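Local atomic coordinates of chitin binding protein (Tectaria macrodonta, PDB entry 6IF7), a protein that is an insecticidal, chitin-binding copper protein that possibly acts as an AA10 lytic polysaccharide monooxygenase. Residues S88-F93 / G149-G154; Y110-G115 / A125-L130. All coordinates share one frame; numbering follows the deposited sequence.

Interaction 1: residues S88-F93 / G149-G154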
ATOM      1  N   SER A  88     -12.774  12.394  -1.882  1.00 28.82           N
ATOM      2  CA  SER A  88     -13.752  11.490  -1.305  1.00 28.47           C
ATOM      3  C   SER A  88     -15.048  11.567  -2.133  1.00 29.88           C
ATOM      4  O   SER A  88     -15.475  12.659  -2.452  1.00 31.18           O
ATOM      5  CB  SER A  88     -14.028  11.928   0.137  1.00 27.13           C
ATOM      6  OG  SER A  88     -14.955  11.074   0.769  1.00 26.70           O
ATOM      7  N   GLY A  89     -15.653  10.430  -2.493  1.00 29.31           N
ATOM      8  CA  GLY A  89     -16.890  10.412  -3.301  1.00 27.78           C
ATOM      9  C   GLY A  89     -16.682  10.849  -4.749  1.00 27.88           C
ATOM     10  O   GLY A  89     -17.383  11.724  -5.247  1.00 27.21           O
ATOM     11  N   ALA A  90     -15.715  10.238  -5.431  1.00 27.24           N
ATOM     12  CA  ALA A  90     -15.431  10.539  -6.840  1.00 25.92           C
ATOM     13  C   ALA A  90     -14.999   9.285  -7.544  1.00 26.83           C
ATOM     14  O   ALA A  90     -14.434   8.383  -6.916  1.00 25.34           O
ATOM     15  CB  ALA A  90     -14.358  11.595  -6.974  1.00 26.05           C
ATOM     16  N   SER A  91     -15.263   9.239  -8.848  1.00 26.49           N
ATOM     17  CA  SER A  91     -14.986   8.045  -9.655  1.00 28.71           C
ATOM     18  C   SER A  91     -13.839   8.200 -10.662  1.00 28.15           C
ATOM     19  O   SER A  91     -13.512   7.249 -11.359  1.00 27.29           O
ATOM     20  CB  SER A  91     -16.264   7.638 -10.398  1.00 29.46           C
ATOM     21  OG  SER A  91     -16.652   8.707 -11.222  1.00 30.64           O
ATOM     22  N   SER A  92     -13.246   9.388 -10.747  1.00 28.15           N
ATOM     23  CA  SER A  92     -12.236   9.676 -11.749  1.00 29.47           C
ATOM     24  C   SER A  92     -10.769   9.589 -11.292  1.00 28.07           C
ATOM     25  O   SER A  92      -9.859   9.861 -12.090  1.00 24.18           O
ATOM     26  CB  SER A  92     -12.489  11.077 -12.283  1.00 32.93           C
ATOM     27  OG  SER A  92     -13.793  11.121 -12.814  1.00 37.32           O
ATOM     28  N   PHE A  93     -10.491   9.252 -10.037  1.00 26.85           N
ATOM     29  CA  PHE A  93      -9.086   9.259  -9.643  1.00 26.28           C
ATOM     30  C   PHE A  93      -8.312   8.220 -10.449  1.00 25.96           C
ATOM     31  O   PHE A  93      -8.772   7.079 -10.542  1.00 25.72           O
ATOM     32  CB  PHE A  93      -8.890   9.005  -8.189  1.00 26.82           C
ATOM     33  CG  PHE A  93      -7.490   9.260  -7.748  1.00 28.45           C
ATOM     34  CD1 PHE A  93      -7.065  10.551  -7.484  1.00 27.74           C
ATOM     35  CD2 PHE A  93      -6.566   8.209  -7.649  1.00 28.83           C
ATOM     36  CE1 PHE A  93      -5.761  10.786  -7.066  1.00 28.54           C
ATOM     37  CE2 PHE A  93      -5.256   8.446  -7.238  1.00 27.89           C
ATOM     38  CZ  PHE A  93      -4.858   9.735  -6.950  1.00 27.33           C
ATOM     39  N   GLY A 149     -12.299   3.191  -9.952  1.00 25.77           N
ATOM     40  CA  GLY A 149     -13.253   2.959  -8.894  1.00 26.13           C
ATOM     41  C   GLY A 149     -13.722   4.255  -8.303  1.00 28.25           C
ATOM     42  O   GLY A 149     -13.150   5.315  -8.568  1.00 29.57           O
ATOM     43  N   THR A 150     -14.769   4.155  -7.499  1.00 28.61           N
ATOM     44  CA  THR A 150     -15.311   5.277  -6.767  1.00 28.39           C
ATOM     45  C   THR A 150     -14.714   5.236  -5.360  1.00 30.11           C
ATOM     46  O   THR A 150     -14.770   4.202  -4.673  1.00 29.68           O
ATOM     47  CB  THR A 150     -16.849   5.234  -6.752  1.00 29.32           C
ATOM     48  OG1 THR A 150     -17.334   5.359  -8.091  1.00 24.39           O
ATOM     49  CG2 THR A 150     -17.439   6.393  -5.914  1.00 29.92           C
ATOM     50  N   THR A 151     -14.106   6.352  -4.955  1.00 29.50           N
ATOM     51  CA  THR A 151     -13.633   6.519  -3.591  1.00 29.82           C
ATOM     52  C   THR A 151     -14.824   6.638  -2.658  1.00 30.43           C
ATOM     53  O   THR A 151     -15.851   7.216  -3.039  1.00 29.71           O
ATOM     54  CB  THR A 151     -12.783   7.787  -3.448  1.00 29.59           C
ATOM     55  OG1 THR A 151     -13.531   8.931  -3.887  1.00 26.70           O
ATOM     56  CG2 THR A 151     -11.514   7.626  -4.282  1.00 30.01           C
ATOM     57  N   PRO A 152     -14.706   6.097  -1.434  1.00 32.84           N
ATOM     58  CA  PRO A 152     -15.832   6.260  -0.507  1.00 33.32           C
ATOM     59  C   PRO A 152     -16.051   7.743  -0.122  1.00 34.34           C
ATOM     60  O   PRO A 152     -15.085   8.545  -0.107  1.00 30.13           O
ATOM     61  CB  PRO A 152     -15.430   5.383   0.697  1.00 33.49           C
ATOM     62  CG  PRO A 152     -14.284   4.551   0.219  1.00 32.81           C
ATOM     63  CD  PRO A 152     -13.580   5.396  -0.787  1.00 32.40           C
ATOM     64  N   SER A 153     -17.307   8.101   0.153  1.00 38.55           N
ATOM     65  CA  SER A 153     -17.743   9.502   0.031  1.00 42.70           C
ATOM     66  C   SER A 153     -17.851  10.365   1.279  1.00 41.02           C
ATOM     67  O   SER A 153     -17.939  11.592   1.141  1.00 48.08           O
ATOM     68  CB  SER A 153     -19.053   9.606  -0.770  1.00 45.05           C
ATOM     69  OG  SER A 153     -20.036   8.798  -0.188  1.00 50.26           O
ATOM     70  N   GLY A 154     -17.809   9.816   2.477  1.00 35.84           N
ATOM     71  CA  GLY A 154     -17.941  10.717   3.641  1.00 35.73           C
ATOM     72  C   GLY A 154     -16.650  10.934   4.385  1.00 32.28           C
ATOM     73  O   GLY A 154     -16.642  10.933   5.596  1.00 33.23           O
TER
HETATM   74  O   HOH W   1     -12.125   7.813  -8.090  1.00 26.10           O
HETATM   75  O   HOH W   2     -11.256   5.896 -10.720  1.00 22.52           O

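Interaction 2: residues Y110-G115 / A125-L130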
ATOM      1  N   TYR A 110      -8.645  -1.435   0.004  1.00 26.01           N
ATOM      2  CA  TYR A 110      -9.311  -1.107   1.258  1.00 26.31           C
ATOM      3  C   TYR A 110      -8.914   0.289   1.653  1.00 27.10           C
ATOM      4  O   TYR A 110      -7.787   0.714   1.374  1.00 28.31           O
ATOM      5  CB  TYR A 110      -8.887  -2.067   2.370  1.00 25.81           C
ATOM      6  CG  TYR A 110      -9.280  -3.509   2.095  1.00 27.73           C
ATOM      7  CD1 TYR A 110      -8.461  -4.335   1.296  1.00 27.17           C
ATOM      8  CD2 TYR A 110     -10.478  -4.056   2.604  1.00 26.09           C
ATOM      9  CE1 TYR A 110      -8.811  -5.651   1.032  1.00 27.11           C
ATOM     10  CE2 TYR A 110     -10.825  -5.380   2.349  1.00 25.93           C
ATOM     11  CZ  TYR A 110      -9.987  -6.175   1.560  1.00 26.14           C
ATOM     12  OH  TYR A 110     -10.290  -7.485   1.282  1.00 26.02           O
ATOM     13  N   VAL A 111      -9.833   0.992   2.310  1.00 26.83           N
ATOM     14  CA  VAL A 111      -9.527   2.257   2.981  1.00 26.01           C
ATOM     15  C   VAL A 111      -9.739   2.138   4.495  1.00 25.19           C
ATOM     16  O   VAL A 111     -10.582   1.358   4.972  1.00 23.78           O
ATOM     17  CB  VAL A 111     -10.382   3.427   2.422  1.00 25.44           C
ATOM     18  CG1 VAL A 111     -11.804   3.415   2.985  1.00 25.18           C
ATOM     19  CG2 VAL A 111      -9.700   4.755   2.700  1.00 25.06           C
ATOM     20  N   THR A 112      -8.978   2.943   5.232  1.00 24.57           N
ATOM     21  CA  THR A 112      -9.141   3.079   6.675  1.00 25.10           C
ATOM     22  C   THR A 112     -10.526   3.636   7.032  1.00 25.84           C
ATOM     23  O   THR A 112     -11.060   4.500   6.330  1.00 24.38           O
ATOM     24  CB  THR A 112      -8.067   4.008   7.284  1.00 24.83           C
ATOM     25  OG1 THR A 112      -7.897   5.160   6.442  1.00 25.74           O
ATOM     26  CG2 THR A 112      -6.745   3.292   7.406  1.00 25.33           C
ATOM     27  N   ARG A 113     -11.088   3.127   8.125  1.00 27.00           N
ATOM     28  CA  ARG A 113     -12.376   3.593   8.644  1.00 29.45           C
ATOM     29  C   ARG A 113     -12.281   5.023   9.225  1.00 29.62           C
ATOM     30  O   ARG A 113     -11.198   5.522   9.551  1.00 25.84           O
ATOM     31  CB  ARG A 113     -12.838   2.683   9.778  1.00 31.72           C
ATOM     32  CG  ARG A 113     -13.167   1.254   9.412  1.00 36.33           C
ATOM     33  CD  ARG A 113     -12.993   0.396  10.662  1.00 39.11           C
ATOM     34  NE  ARG A 113     -13.305  -1.018  10.478  1.00 41.87           N
ATOM     35  CZ  ARG A 113     -14.532  -1.532  10.375  1.00 47.28           C
ATOM     36  NH1 ARG A 113     -15.611  -0.756  10.423  1.00 49.01           N
ATOM     37  NH2 ARG A 113     -14.692  -2.842  10.201  1.00 48.69           N
ATOM     38  N   GLU A 114     -13.437   5.664   9.394  1.00 33.59           N
ATOM     39  CA  GLU A 114     -13.483   6.995  10.007  1.00 36.50           C
ATOM     40  C   GLU A 114     -12.884   6.918  11.395  1.00 35.08           C
ATOM     41  O   GLU A 114     -13.030   5.902  12.082  1.00 36.12           O
ATOM     42  CB  GLU A 114     -14.917   7.529  10.064  1.00 39.94           C
ATOM     43  CG  GLU A 114     -15.523   7.859   8.687  1.00 45.07           C
ATOM     44  CD  GLU A 114     -14.785   8.954   7.920  1.00 48.01           C
ATOM     45  OE1 GLU A 114     -13.774   8.681   7.230  1.00 48.79           O
ATOM     46  OE2 GLU A 114     -15.226  10.108   7.987  1.00 55.99           O
ATOM     47  N   GLY A 115     -12.150   7.955  11.784  1.00 32.28           N
ATOM     48  CA  GLY A 115     -11.486   7.951  13.080  1.00 34.30           C
ATOM     49  C   GLY A 115     -10.203   7.142  13.148  1.00 35.13           C
ATOM     50  O   GLY A 115      -9.709   6.861  14.231  1.00 35.75           O
ATOM     51  N   ALA A 125      -8.674  -4.154  12.082  1.00 27.28           N
ATOM     52  CA  ALA A 125      -9.894  -3.440  12.469  1.00 28.61           C
ATOM     53  C   ALA A 125      -9.879  -1.929  12.141  1.00 29.33           C
ATOM     54  O   ALA A 125     -10.942  -1.309  12.127  1.00 31.54           O
ATOM     55  CB  ALA A 125     -10.156  -3.651  13.957  1.00 28.65           C
ATOM     56  N   ASP A 126      -8.706  -1.344  11.884  1.00 28.33           N
ATOM     57  CA  ASP A 126      -8.617   0.036  11.333  1.00 27.89           C
ATOM     58  C   ASP A 126      -9.117   0.173   9.885  1.00 26.03           C
ATOM     59  O   ASP A 126      -9.509   1.254   9.476  1.00 25.34           O
ATOM     60  CB  ASP A 126      -7.187   0.598  11.461  1.00 27.62           C
ATOM     61  CG  ASP A 126      -6.694   0.623  12.913  1.00 28.37           C
ATOM     62  OD1 ASP A 126      -7.468   1.009  13.792  1.00 29.97           O
ATOM     63  OD2 ASP A 126      -5.547   0.238  13.185  1.00 29.03           O
ATOM     64  N   LEU A 127      -9.130  -0.919   9.117  1.00 27.65           N
ATOM     65  CA  LEU A 127      -9.637  -0.888   7.718  1.00 27.14           C
ATOM     66  C   LEU A 127     -11.108  -1.196   7.623  1.00 25.83           C
ATOM     67  O   LEU A 127     -11.616  -1.938   8.430  1.00 25.00           O
ATOM     68  CB  LEU A 127      -8.914  -1.908   6.858  1.00 26.68           C
ATOM     69  CG  LEU A 127      -7.415  -1.713   6.670  1.00 27.49           C
ATOM     70  CD1 LEU A 127      -6.897  -2.924   5.919  1.00 27.23           C
ATOM     71  CD2 LEU A 127      -7.081  -0.434   5.934  1.00 27.50           C
ATOM     72  N   GLU A 128     -11.778  -0.661   6.606  1.00 27.39           N
ATOM     73  CA  GLU A 128     -13.132  -1.108   6.286  1.00 29.27           C
ATOM     74  C   GLU A 128     -13.144  -2.626   6.024  1.00 29.27           C
ATOM     75  O   GLU A 128     -12.154  -3.172   5.542  1.00 27.13           O
ATOM     76  CB  GLU A 128     -13.694  -0.368   5.063  1.00 29.75           C
ATOM     77  CG  GLU A 128     -13.978   1.121   5.234  1.00 32.08           C
ATOM     78  CD  GLU A 128     -15.028   1.452   6.295  1.00 34.54           C
ATOM     79  OE1 GLU A 128     -15.368   0.619   7.158  1.00 40.55           O
ATOM     80  OE2 GLU A 128     -15.517   2.585   6.291  1.00 35.97           O
ATOM     81  N   GLU A 129     -14.256  -3.294   6.329  1.00 31.58           N
ATOM     82  CA  GLU A 129     -14.354  -4.753   6.153  1.00 31.96           C
ATOM     83  C   GLU A 129     -14.329  -5.129   4.706  1.00 28.71           C
ATOM     84  O   GLU A 129     -13.745  -6.130   4.357  1.00 24.72           O
ATOM     85  CB  GLU A 129     -15.625  -5.351   6.769  1.00 37.99           C
ATOM     86  CG  GLU A 129     -15.734  -5.098   8.259  1.00 47.05           C
ATOM     87  CD  GLU A 129     -16.544  -6.140   9.003  1.00 55.57           C
ATOM     88  OE1 GLU A 129     -17.693  -5.826   9.419  1.00 61.86           O
ATOM     89  OE2 GLU A 129     -16.019  -7.265   9.171  1.00 56.73           O
ATOM     90  N   LEU A 130     -14.945  -4.311   3.869  1.00 27.88           N
ATOM     91  CA  LEU A 130     -15.066  -4.608   2.453  1.00 28.62           C
ATOM     92  C   LEU A 130     -14.213  -3.704   1.591  1.00 27.62           C
ATOM     93  O   LEU A 130     -14.065  -2.523   1.892  1.00 29.69           O
ATOM     94  CB  LEU A 130     -16.525  -4.438   2.026  1.00 30.62           C
ATOM     95  CG  LEU A 130     -17.555  -5.362   2.689  1.00 30.91           C
ATOM     96  CD1 LEU A 130     -18.800  -5.330   1.844  1.00 33.31           C
ATOM     97  CD2 LEU A 130     -17.069  -6.792   2.828  1.00 29.84           C
TER
HETATM   98  O   HOH W   3     -12.476  -0.248   1.768  1.00 23.80           O

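Interaction 1: residues S88-F93 / G149-G154
A90 and T151 exchange two hydrogen bonds across these surface loops. T151 N donates to A90 O at 2.8 Å, with an N-H...O angle of 158°. The return bond uses the side chain: A90 N donates to T151 OG1 at 3.0 Å. The T151 hydroxyl is placed for this by chi1 56°, which puts OG1 between its own backbone N and carbonyl carbon. The same hydroxyl also bonds to P87 O.

The S88 hydroxyl grips the second loop further on. OG lies anti to its own backbone N (chi1 -179°) and donates to P152 O at 2.7 Å, in the carbonyl plane and on a lone pair. K155 N bonds to the same OG. G89 N adds weak bonds to the carbonyls of T151 and P152.

Two close side-chain contacts lie beside these bonds. S153 CB sits 3.4 Å from G89 CA, at a glycine with positive phi. S91 CB rests 3.4 Å from T150 OG1.

Two waters bridge the other end. One accepts from F93 N and lies 2.7 Å from both A90 O and G149 O. The second accepts from G149 N at 3.0 Å and also binds the carbonyls of S91 and F93.

Each loop runs between the two sheets. Loop 88-93 leads from strand 84-86 to strand 95-99. Loop 149-154 leads from strand 144-147 to strand 159-167. Their pairing joins two sheet-to-sheet connections of the beta-sandwich core found in AA10 enzymes.

Interaction 2: residues Y110-G115 / A125-L130
D126 O is approached by two groups of the opposite segment. R113 N donates to it at 2.8 Å with an N-H...O angle of 170°, in the carbonyl plane. T112 CA adds a C-H...O contact at 3.4 Å. With the bond from E128 N to V111 O at 2.9 Å, this makes a single antiparallel beta bridge. T112 and L127 form its non-hydrogen-bonded pair. The bridge folds the long loop after strand 105-111 back onto the end of that strand, in the beta-sandwich of an AA10 protein.

R113 covers the returning chain. Its side chain is extended, with NE anti to CB (chi3 179°). This brings NE close to the carbonyl of L127, where it makes a weak bond to L127 O at 2.8 Å. The E128 chain bends at chi2, which places CD beside R113 CG. OE1 lies over one face of the guanidinium, with the two planes 58° apart. NH1 and OE1 are 3.6 Å apart, a salt bridge of charges alone, since no N-H points at the oxygen. OE1 also packs 3.2 Å from R113 CG. E129 CG lies against NH2.

The apolar side is made by L127. Its CD1 lies 4.2 Å from Y110 CB, and CD2 lies near T112 CG2. Beside the bridge, V111 CG1 and E128 CG touch side by side. Y162 of strand 159-167 also packs on L127.

Y110 belongs to the glycan pocket and touches a bound N-acetylglucosamine. Its OH bonds to E108 and R55. A water accepts from V111 N and donates to L130 O. At the ring edge, E129 O lies in the ring plane, 3.6 Å from Y110 CE2.

In the fold
Interaction 1 is a surface contact between two separate loops. Interaction 2 is partly buried and closes one loop onto its own strand. It lies, in sequence, inside the span that interaction 1 closes. Hydroxyls of serine and threonine and two waters do much of the bonding in 88-93/149-154. In 110-115/125-130 a single antiparallel bridge of two nearly straight backbone bonds is combined with leucine and tyrosine packing and an arginine-glutamate pair. The two meet where P152 CG packs on V111 CG1. K155 also joins them: its backbone N bonds to S88 OG, and its NZ binds T112 O and forms a salt bridge with E114. Strand 159-167 follows the second loop of interaction 1 and pairs with strand 105-111.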